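Local coordinates for protein pilin (PDB 3GLE) that polymerises head to tail through intermolecular isopeptide bonds into the pilus that the bacterium needs for host-cell adhesion, aggregation and biofilm formation, at residues D38-I43 with M65-Y70; V102-I107 with I151-S156. The protein carries 2 engineered substitutions. One frame throughout, in Å; residues are numbered along the deposited sequence. Where two conformers were deposited one is given.

Interaction 1 pairs two neighbouring strands within one sheet, whereas interaction 2 spans the interior from that sheet to the strand carrying engineered Ala155, an asparagine in the natural protein; their centres lie about 8 Å apart. Strand 37-45 also pairs with strand 96-105, so residues 38-43 border residues 102-107 of interaction 2: Thr40 O lies 2.8 Å from Glu105 N, probably a hydrogen bond, and Asp38 OD1 forms a 2.7 Å salt bridge with Lys106 NZ. Inside, Phe41 CE1 packs 3.4 Å from Phe153 CD2 and 3.5 Å from Glu104 OE1. Phe39, Phe41 and Phe153 thus pack against Glu104, which is salt-bridged to Lys23 and promotes its isopeptide bond in the natural protein.

Interaction 1 of 2, residues D38-I43 with M65-Y70; sequences DFTFKI and MTKVTY
Asp38 and Lys67 meet through a salt bridge on the sheet face that also carries Thr40, Lys42 and Met65. The aspartate's OD2 takes the lysine NZ at a modelled distance of only 2.4 Å, too short to be taken literally, while its OD1 turns to Lys106. Lys67 CG sits between its backbone N and carbonyl carbon (chi1 83°), and from there the extended chain passes Thr40 CG2 on its way to the carboxylate. The backbones are joined by two reciprocal pairs of hydrogen bonds. Phe39 N gives to Val68 O at 2.9 Å and Phe39 O receives Val68 N; one step along, Phe41 N gives to Thr66 O at 2.8 Å and its O accepts from Thr66 N. This is regular antiparallel pairing, with strand 65-70 beside strand 37-45 in a sheet of the pilin's isopeptide-containing domain. Thr40, in a non-hydrogen-bonded pair with Lys67, sends its backbone bonds and its OG1 to Glu105 on the other neighbouring strand. On the buried face Phe39 CE2 approaches Tyr70 CD2 at 3.7 Å, rim to rim with planes at 87°; the tyrosine hydroxyl is bonded to Asn79 O. Val68 CG2 touches both Phe39 CB and Phe41 CE2. On the outer face, the bent Met65 chain brings SD to 3.5 Å from Lys42 CB, where the two side chains cross at a slant.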
loop_
_atom_site.group_PDB
_atom_site.type_symbol
_atom_site.label_atom_id
_atom_site.label_comp_id
_atom_site.label_asym_id
_atom_site.label_seq_id
_atom_site.Cartn_x
_atom_site.Cartn_y
_atom_site.Cartn_z
ATOM N N ASP A 38 -3.320 8.919 4.236
ATOM C CA ASP A 38 -4.112 9.822 3.418
ATOM C C ASP A 38 -3.487 10.162 2.059
ATOM O O ASP A 38 -2.300 9.934 1.820
ATOM C CB ASP A 38 -4.488 11.074 4.206
ATOM C CG ASP A 38 -3.276 11.867 4.678
ATOM O OD1 ASP A 38 -2.149 11.617 4.163
ATOM O OD2 ASP A 38 -3.458 12.752 5.570
ATOM N N PHE A 39 -4.295 10.715 1.173
ATOM C CA PHE A 39 -3.776 11.329 -0.036
ATOM C C PHE A 39 -4.343 12.730 -0.108
ATOM O O PHE A 39 -5.546 12.941 0.158
ATOM C CB PHE A 39 -4.156 10.507 -1.267
ATOM C CG PHE A 39 -3.575 9.120 -1.268
ATOM C CD1 PHE A 39 -2.303 8.881 -1.806
ATOM C CD2 PHE A 39 -4.288 8.052 -0.725
ATOM C CE1 PHE A 39 -1.766 7.585 -1.828
ATOM C CE2 PHE A 39 -3.759 6.769 -0.706
ATOM C CZ PHE A 39 -2.498 6.527 -1.271
ATOM N N THR A 40 -3.484 13.694 -0.425
ATOM C CA THR A 40 -3.908 15.093 -0.499
ATOM C C THR A 40 -3.864 15.601 -1.941
ATOM O O THR A 40 -2.948 15.271 -2.691
ATOM C CB THR A 40 -3.066 16.017 0.462
ATOM O OG1 THR A 40 -1.675 15.912 0.154
ATOM C CG2 THR A 40 -3.217 15.578 1.889
ATOM N N PHE A 41 -4.860 16.385 -2.336
ATOM C CA PHE A 41 -4.902 16.972 -3.667
ATOM C C PHE A 41 -4.929 18.475 -3.561
ATOM O O PHE A 41 -5.664 19.028 -2.753
ATOM C CB PHE A 41 -6.107 16.440 -4.456
ATOM C CG PHE A 41 -6.218 14.953 -4.390
ATOM C CD1 PHE A 41 -5.276 14.159 -5.023
ATOM C CD2 PHE A 41 -7.192 14.354 -3.622
ATOM C CE1 PHE A 41 -5.347 12.794 -4.941
ATOM C CE2 PHE A 41 -7.262 12.978 -3.527
ATOM C CZ PHE A 41 -6.328 12.201 -4.181
ATOM N N LYS A 42 -4.069 19.113 -4.348
ATOM C CA LYS A 42 -3.941 20.545 -4.354
ATOM C C LYS A 42 -4.469 21.103 -5.656
ATOM O O LYS A 42 -4.191 20.559 -6.754
ATOM C CB LYS A 42 -2.475 20.955 -4.178
ATOM C CG LYS A 42 -2.279 22.477 -4.147
ATOM C CD LYS A 42 -0.837 22.831 -3.860
ATOM C CE LYS A 42 -0.600 24.307 -4.071
ATOM N NZ LYS A 42 0.839 24.699 -3.826
ATOM N N ILE A 43 -5.244 22.182 -5.522
ATOM C CA ILE A 43 -5.619 22.971 -6.673
ATOM C C ILE A 43 -5.021 24.382 -6.560
ATOM O O ILE A 43 -5.092 25.045 -5.504
ATOM C CB ILE A 43 -7.132 23.000 -6.920
ATOM C CG1 ILE A 43 -7.414 23.698 -8.258
ATOM C CG2 ILE A 43 -7.820 23.747 -5.809
ATOM C CD1 ILE A 43 -8.803 23.437 -8.842
ATOM N N MET A 65 -6.860 22.645 -0.731
ATOM C CA MET A 65 -6.509 21.232 -0.533
ATOM C C MET A 65 -7.755 20.439 -0.175
ATOM O O MET A 65 -8.624 20.920 0.564
ATOM C CB MET A 65 -5.497 21.032 0.612
ATOM C CG MET A 65 -4.245 21.909 0.514
ATOM S SD MET A 65 -3.099 21.387 -0.781
ATOM C CE MET A 65 -2.126 20.137 0.096
ATOM N N THR A 66 -7.831 19.216 -0.683
ATOM C CA THR A 66 -8.831 18.282 -0.207
ATOM C C THR A 66 -8.219 16.884 -0.157
ATOM O O THR A 66 -7.242 16.594 -0.875
ATOM C CB THR A 66 -10.127 18.353 -1.064
ATOM O OG1 THR A 66 -11.199 17.694 -0.378
ATOM C CG2 THR A 66 -9.929 17.705 -2.432
ATOM N N LYS A 67 -8.764 16.002 0.671
ATOM C CA LYS A 67 -8.094 14.728 0.834
ATOM C C LYS A 67 -9.003 13.558 1.077
ATOM O O LYS A 67 -10.164 13.728 1.454
ATOM C CB LYS A 67 -7.030 14.835 1.934
ATOM C CG LYS A 67 -7.527 14.683 3.333
ATOM C CD LYS A 67 -6.350 14.862 4.319
ATOM C CE LYS A 67 -6.571 14.074 5.603
ATOM N NZ LYS A 67 -5.351 14.007 6.447
ATOM N N VAL A 68 -8.461 12.374 0.834
ATOM C CA VAL A 68 -9.144 11.147 1.131
ATOM C C VAL A 68 -8.255 10.308 2.073
ATOM O O VAL A 68 -7.026 10.396 2.021
ATOM C CB VAL A 68 -9.426 10.332 -0.153
ATOM C CG1 VAL A 68 -10.394 11.084 -1.073
ATOM C CG2 VAL A 68 -8.106 9.989 -0.883
ATOM N N THR A 69 -8.888 9.485 2.903
ATOM C CA THR A 69 -8.174 8.718 3.908
ATOM C C THR A 69 -8.537 7.236 3.839
ATOM O O THR A 69 -9.709 6.878 3.781
ATOM C CB THR A 69 -8.494 9.272 5.308
ATOM O OG1 THR A 69 -8.195 10.680 5.320
ATOM C CG2 THR A 69 -7.685 8.524 6.381
ATOM N N TYR A 70 -7.523 6.384 3.804
ATOM C CA TYR A 70 -7.731 4.940 3.879
ATOM C C TYR A 70 -7.375 4.468 5.285
ATOM O O TYR A 70 -6.455 5.022 5.899
ATOM C CB TYR A 70 -6.866 4.212 2.854
ATOM C CG TYR A 70 -7.306 4.441 1.427
ATOM C CD1 TYR A 70 -8.142 3.523 0.780
ATOM C CD2 TYR A 70 -6.914 5.591 0.729
ATOM C CE1 TYR A 70 -8.580 3.751 -0.555
ATOM C CE2 TYR A 70 -7.339 5.821 -0.597
ATOM C CZ TYR A 70 -8.176 4.902 -1.231
ATOM O OH TYR A 70 -8.584 5.130 -2.549
#

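Interaction 2 of 2, residues V102-I107 with I151-S156; sequences VTEEKI and IQFKAS. Engineered in segment 151-156: Ala155 (natural residue Asn).
At the intramolecular isopeptide site of this domain, Glu104 packs against Phe153 across the interior between two sheets. Glu104 CB lies over one face of the phenyl ring, displaced toward its rim, in a CH-pi contact 4.1 Å from the centroid and 20° off the ring normal. With CG anti to the backbone N (chi1 179°), the glutamate then runs past the ring, and OE1 comes within 3.5 Å of Phe153 CB. The same oxygen holds Lys23 NZ in a salt bridge. Strands 96-105 and 151-169 are not paired here: their local axes run 8.7 Å apart at 27°, a separation filled by side chains as in a beta-sandwich. Glu104 promotes the bond that Lys23 makes with an asparagine in the natural protein; engineered Ala155 takes that asparagine's place, so the cross-link is absent from this structure. Phe41 and Val21 add apolar surroundings to Phe153. At the ring's edge Val102 O lies near its plane, 4.0 Å from Phe153 CZ. Val102 CG1 reaches both Phe153 CE2 and Ile151 CG2, each at 4.1 Å, and the Val102 and Ile151 side chains cross at about a right angle.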
loop_
_atom_site.group_PDB
_atom_site.type_symbol
_atom_site.label_atom_id
_atom_site.label_comp_id
_atom_site.label_asym_id
_atom_site.label_seq_id
_atom_site.Cartn_x
_atom_site.Cartn_y
_atom_site.Cartn_z
ATOM N N VAL A 102 -4.368 20.692 -10.940
ATOM C CA VAL A 102 -4.672 19.830 -9.817
ATOM C C VAL A 102 -3.596 18.747 -9.781
ATOM O O VAL A 102 -3.308 18.113 -10.808
ATOM C CB VAL A 102 -6.096 19.232 -9.932
ATOM C CG1 VAL A 102 -6.363 18.161 -8.840
ATOM C CG2 VAL A 102 -7.137 20.356 -9.877
ATOM N N THR A 103 -2.989 18.574 -8.610
ATOM C CA THR A 103 -1.955 17.571 -8.383
ATOM C C THR A 103 -2.239 16.808 -7.081
ATOM O O THR A 103 -3.024 17.254 -6.243
ATOM C CB THR A 103 -0.559 18.210 -8.259
ATOM O OG1 THR A 103 -0.639 19.361 -7.390
ATOM C CG2 THR A 103 -0.027 18.650 -9.640
ATOM N N GLU A 104 -1.603 15.653 -6.933
ATOM C CA GLU A 104 -1.588 14.930 -5.677
ATOM C C GLU A 104 -0.262 15.218 -4.932
ATOM O O GLU A 104 0.819 15.161 -5.518
ATOM C CB GLU A 104 -1.754 13.424 -5.938
ATOM C CG GLU A 104 -1.724 12.587 -4.670
ATOM C CD GLU A 104 -1.710 11.097 -4.931
ATOM O OE1 GLU A 104 -2.763 10.527 -5.332
ATOM O OE2 GLU A 104 -0.638 10.490 -4.707
ATOM N N GLU A 105 -0.347 15.523 -3.642
ATOM C CA GLU A 105 0.853 15.801 -2.862
ATOM C C GLU A 105 1.051 14.771 -1.770
ATOM O O GLU A 105 0.116 14.456 -1.038
ATOM C CB GLU A 105 0.767 17.177 -2.212
ATOM C CG GLU A 105 1.111 18.333 -3.120
ATOM C CD GLU A 105 1.672 19.523 -2.355
ATOM O OE1 GLU A 105 1.702 20.634 -2.942
ATOM O OE2 GLU A 105 2.087 19.346 -1.177
ATOM N N LYS A 106 2.269 14.264 -1.630
ATOM C CA LYS A 106 2.568 13.420 -0.478
ATOM C C LYS A 106 3.979 13.635 0.071
ATOM O O LYS A 106 4.969 13.253 -0.563
ATOM C CB LYS A 106 2.311 11.943 -0.794
ATOM C CG LYS A 106 2.383 11.019 0.434
ATOM C CD LYS A 106 1.399 11.443 1.509
ATOM C CE LYS A 106 1.321 10.409 2.616
ATOM N NZ LYS A 106 0.396 10.840 3.706
ATOM N N ILE A 107 4.062 14.245 1.249
ATOM C CA ILE A 107 5.349 14.525 1.891
ATOM C C ILE A 107 6.163 13.228 2.088
ATOM O O ILE A 107 7.128 12.983 1.355
ATOM C CB ILE A 107 5.162 15.284 3.228
ATOM C CG1 ILE A 107 4.323 16.565 3.028
ATOM C CG2 ILE A 107 6.514 15.582 3.883
ATOM C CD1 ILE A 107 5.121 17.843 2.727
ATOM N N ILE A 151 -11.322 13.792 -12.821
ATOM C CA ILE A 151 -10.079 13.884 -12.095
ATOM C C ILE A 151 -9.908 12.639 -11.218
ATOM O O ILE A 151 -10.578 12.479 -10.190
ATOM C CB ILE A 151 -9.995 15.147 -11.281
ATOM C CG1 ILE A 151 -10.308 16.334 -12.187
ATOM C CG2 ILE A 151 -8.608 15.263 -10.659
ATOM C CD1 ILE A 151 -10.199 17.586 -11.510
ATOM N N GLN A 152 -9.015 11.762 -11.677
ATOM C CA GLN A 152 -8.724 10.507 -11.005
ATOM C C GLN A 152 -7.215 10.364 -10.794
ATOM O O GLN A 152 -6.416 10.635 -11.705
ATOM C CB GLN A 152 -9.256 9.327 -11.829
ATOM C CG GLN A 152 -10.769 9.155 -11.805
ATOM C CD GLN A 152 -11.286 8.191 -12.878
ATOM O OE1 GLN A 152 -10.597 7.898 -13.864
ATOM N NE2 GLN A 152 -12.511 7.711 -12.694
ATOM N N PHE A 153 -6.836 9.958 -9.590
ATOM C CA PHE A 153 -5.456 9.631 -9.263
ATOM C C PHE A 153 -5.452 8.164 -8.891
ATOM O O PHE A 153 -6.364 7.701 -8.230
ATOM C CB PHE A 153 -4.917 10.496 -8.132
ATOM C CG PHE A 153 -4.737 11.924 -8.520
ATOM C CD1 PHE A 153 -3.581 12.342 -9.185
ATOM C CD2 PHE A 153 -5.743 12.853 -8.279
ATOM C CE1 PHE A 153 -3.421 13.659 -9.556
ATOM C CE2 PHE A 153 -5.573 14.187 -8.652
ATOM C CZ PHE A 153 -4.413 14.586 -9.300
ATOM N N LYS A 154 -4.466 7.437 -9.390
ATOM C CA LYS A 154 -4.340 6.009 -9.128
ATOM C C LYS A 154 -2.992 5.752 -8.458
ATOM O O LYS A 154 -1.966 6.282 -8.899
ATOM C CB LYS A 154 -4.404 5.231 -10.438
ATOM C CG LYS A 154 -4.491 3.705 -10.254
ATOM C CD LYS A 154 -4.793 3.028 -11.577
ATOM C CE LYS A 154 -3.568 2.985 -12.498
ATOM N NZ LYS A 154 -3.910 2.294 -13.784
ATOM N N ALA A 155 -2.998 4.983 -7.376
ATOM C CA ALA A 155 -1.754 4.521 -6.760
ATOM C C ALA A 155 -1.737 2.991 -6.777
ATOM O O ALA A 155 -2.784 2.368 -6.586
ATOM C CB ALA A 155 -1.682 5.018 -5.341
ATOM N N SER A 156 -0.578 2.377 -7.023
ATOM C CA SER A 156 -0.465 0.922 -6.821
ATOM C C SER A 156 -0.066 0.633 -5.376
ATOM O O SER A 156 0.720 1.363 -4.779
ATOM C CB SER A 156 0.465 0.252 -7.831
ATOM O OG SER A 156 1.630 1.039 -8.022
#